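Local coordinates for protein IWS1 (Encephalitozoon cuniculi, PDB 2XPL) that probably acts as a nuclear transcription factor in RNA polymerase II transcription regulation, through a conserved helical domain that is related to the TFIIS N-terminal domain, at residues I12-K17 and L61-L66. Sequence-based numbering, arbitrary orientation.
Sequences ISRSLK and LDEGIL
Lys17 sends CG anti to the backbone N (chi1 -160°) and turns only at its last torsion, which delivers NZ to the turn at Glu63 and Gly64; Arg14, extended from CG to NE, reaches the carboxylate of Glu63, whose chain is bent at chi2 (68°). The example illustrates how side chains of one helix can bond to the turn that ends another. Gly64, with positive phi, is the C-prime residue of a Schellman motif, in which Ile65 N bonds to Leu60 O and Gly64 N to Leu61 O (3.1 Å). Lys17 NZ donates to Glu63 O at 2.8 Å, within the carbonyl plane, so a backbone acceptor just past the helix end takes a bond from the ammonium; Glu68 gives the same group a salt bridge. Arg14 NE-H points almost straight at Glu63 OE2 (167°, 2.9 Å), the hydrogen bond of a salt bridge, the oxygen lying at the guanidinium edge but approached from above the carboxylate plane. Beside these polar links, Ile65 CD1 packs 3.7 Å from Lys17 CA, and the aliphatic part of Lys17 runs past it in the opposite direction. The contact joins helix 6-32 to the turn between helices 54-62 and 65-73, while Leu16 and Ile65 both pack onto Leu60 and onto Leu51 of helix 39-51.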
loop_
_atom_site.group_PDB
_atom_site.type_symbol
_atom_site.label_atom_id
_atom_site.label_comp_id
_atom_site.label_asym_id
_atom_site.label_seq_id
_atom_site.Cartn_x
_atom_site.Cartn_y
_atom_site.Cartn_z
ATOM N N ILE A 12 -7.305 1.695 -3.424
ATOM C CA ILE A 12 -6.149 2.233 -2.767
ATOM C C ILE A 12 -6.527 2.825 -1.412
ATOM O O ILE A 12 -5.785 2.640 -0.421
ATOM C CB ILE A 12 -5.509 3.326 -3.630
ATOM C CG1 ILE A 12 -4.817 2.672 -4.826
ATOM C CG2 ILE A 12 -4.551 4.158 -2.828
ATOM C CD1 ILE A 12 -4.398 3.633 -5.863
ATOM N N SER A 13 -7.679 3.490 -1.349
ATOM C CA SER A 13 -8.147 4.041 -0.050
ATOM C C SER A 13 -8.393 2.871 0.918
ATOM O O SER A 13 -7.924 2.890 2.077
ATOM C CB SER A 13 -9.427 4.862 -0.217
ATOM O OG SER A 13 -9.162 5.955 -1.074
ATOM N N ARG A 14 -9.112 1.853 0.447
ATOM C CA ARG A 14 -9.328 0.648 1.291
ATOM C C ARG A 14 -8.014 -0.015 1.691
ATOM O O ARG A 14 -7.861 -0.488 2.806
ATOM C CB ARG A 14 -10.221 -0.375 0.601
ATOM C CG ARG A 14 -11.675 0.093 0.623
ATOM C CD ARG A 14 -12.572 -0.727 -0.311
ATOM N NE ARG A 14 -13.995 -0.361 -0.163
ATOM C CZ ARG A 14 -14.950 -0.719 -1.022
ATOM N NH1 ARG A 14 -14.658 -1.462 -2.098
ATOM N NH2 ARG A 14 -16.209 -0.365 -0.795
ATOM N N SER A 15 -7.057 -0.052 0.770
ATOM C CA SER A 15 -5.827 -0.758 1.053
ATOM C C SER A 15 -5.045 -0.021 2.157
ATOM O O SER A 15 -4.423 -0.650 3.016
ATOM C CB SER A 15 -5.021 -0.789 -0.218
ATOM O OG SER A 15 -3.880 -1.546 -0.005
ATOM N N LEU A 16 -5.054 1.307 2.088
ATOM C CA LEU A 16 -4.411 2.165 3.081
ATOM C C LEU A 16 -5.077 2.026 4.448
ATOM O O LEU A 16 -4.371 1.831 5.427
ATOM C CB LEU A 16 -4.343 3.642 2.634
ATOM C CG LEU A 16 -3.526 4.633 3.467
ATOM C CD1 LEU A 16 -2.085 4.252 3.479
ATOM C CD2 LEU A 16 -3.646 6.036 2.846
ATOM N N LYS A 17 -6.404 2.076 4.503
ATOM C CA LYS A 17 -7.138 1.732 5.696
ATOM C C LYS A 17 -6.705 0.411 6.334
ATOM O O LYS A 17 -6.372 0.364 7.508
ATOM C CB LYS A 17 -8.650 1.720 5.449
ATOM C CG LYS A 17 -9.464 1.833 6.715
ATOM C CD LYS A 17 -10.859 1.160 6.516
ATOM C CE LYS A 17 -11.858 1.356 7.709
ATOM N NZ LYS A 17 -11.973 2.759 8.244
ATOM N N LEU A 61 -11.600 9.827 3.774
ATOM C CA LEU A 61 -12.528 10.370 4.769
ATOM C C LEU A 61 -13.869 9.608 4.806
ATOM O O LEU A 61 -14.323 9.215 5.880
ATOM C CB LEU A 61 -12.746 11.886 4.539
ATOM C CG LEU A 61 -11.461 12.725 4.719
ATOM C CD1 LEU A 61 -11.654 14.171 4.237
ATOM C CD2 LEU A 61 -11.096 12.708 6.188
ATOM N N ASP A 62 -14.471 9.370 3.622
ATOM C CA ASP A 62 -15.770 8.690 3.489
ATOM C C ASP A 62 -15.664 7.269 4.002
ATOM O O ASP A 62 -16.618 6.758 4.546
ATOM C CB ASP A 62 -16.201 8.630 2.010
ATOM C CG ASP A 62 -17.601 8.091 1.822
ATOM O OD1 ASP A 62 -18.491 8.660 2.488
ATOM O OD2 ASP A 62 -17.826 7.154 0.968
ATOM N N GLU A 63 -14.493 6.646 3.820
ATOM C CA GLU A 63 -14.229 5.256 4.262
ATOM C C GLU A 63 -13.837 5.145 5.770
ATOM O O GLU A 63 -13.444 4.071 6.237
ATOM C CB GLU A 63 -13.115 4.677 3.378
ATOM C CG GLU A 63 -13.142 3.185 3.099
ATOM C CD GLU A 63 -14.340 2.755 2.213
ATOM O OE1 GLU A 63 -15.137 3.597 1.747
ATOM O OE2 GLU A 63 -14.506 1.550 1.990
ATOM N N GLY A 64 -13.930 6.255 6.503
ATOM C CA GLY A 64 -13.689 6.256 7.949
ATOM C C GLY A 64 -12.182 6.202 8.306
ATOM O O GLY A 64 -11.811 5.600 9.328
ATOM N N ILE A 65 -11.314 6.825 7.488
ATOM C CA ILE A 65 -9.857 6.775 7.755
ATOM C C ILE A 65 -9.538 7.479 9.085
ATOM O O ILE A 65 -8.520 7.211 9.662
ATOM C CB ILE A 65 -8.986 7.313 6.567
ATOM C CG1 ILE A 65 -7.511 6.856 6.669
ATOM C CG2 ILE A 65 -9.090 8.822 6.460
ATOM C CD1 ILE A 65 -7.326 5.295 6.483
ATOM N N LEU A 66 -10.438 8.333 9.573
ATOM C CA LEU A 66 -10.276 9.053 10.848
ATOM C C LEU A 66 -10.264 8.135 12.057
ATOM O O LEU A 66 -9.565 8.400 13.014
ATOM C CB LEU A 66 -11.354 10.140 11.033
ATOM C CG LEU A 66 -11.253 11.298 10.036
ATOM C CD1 LEU A 66 -12.455 12.271 10.174
ATOM C CD2 LEU A 66 -9.936 12.066 10.105
#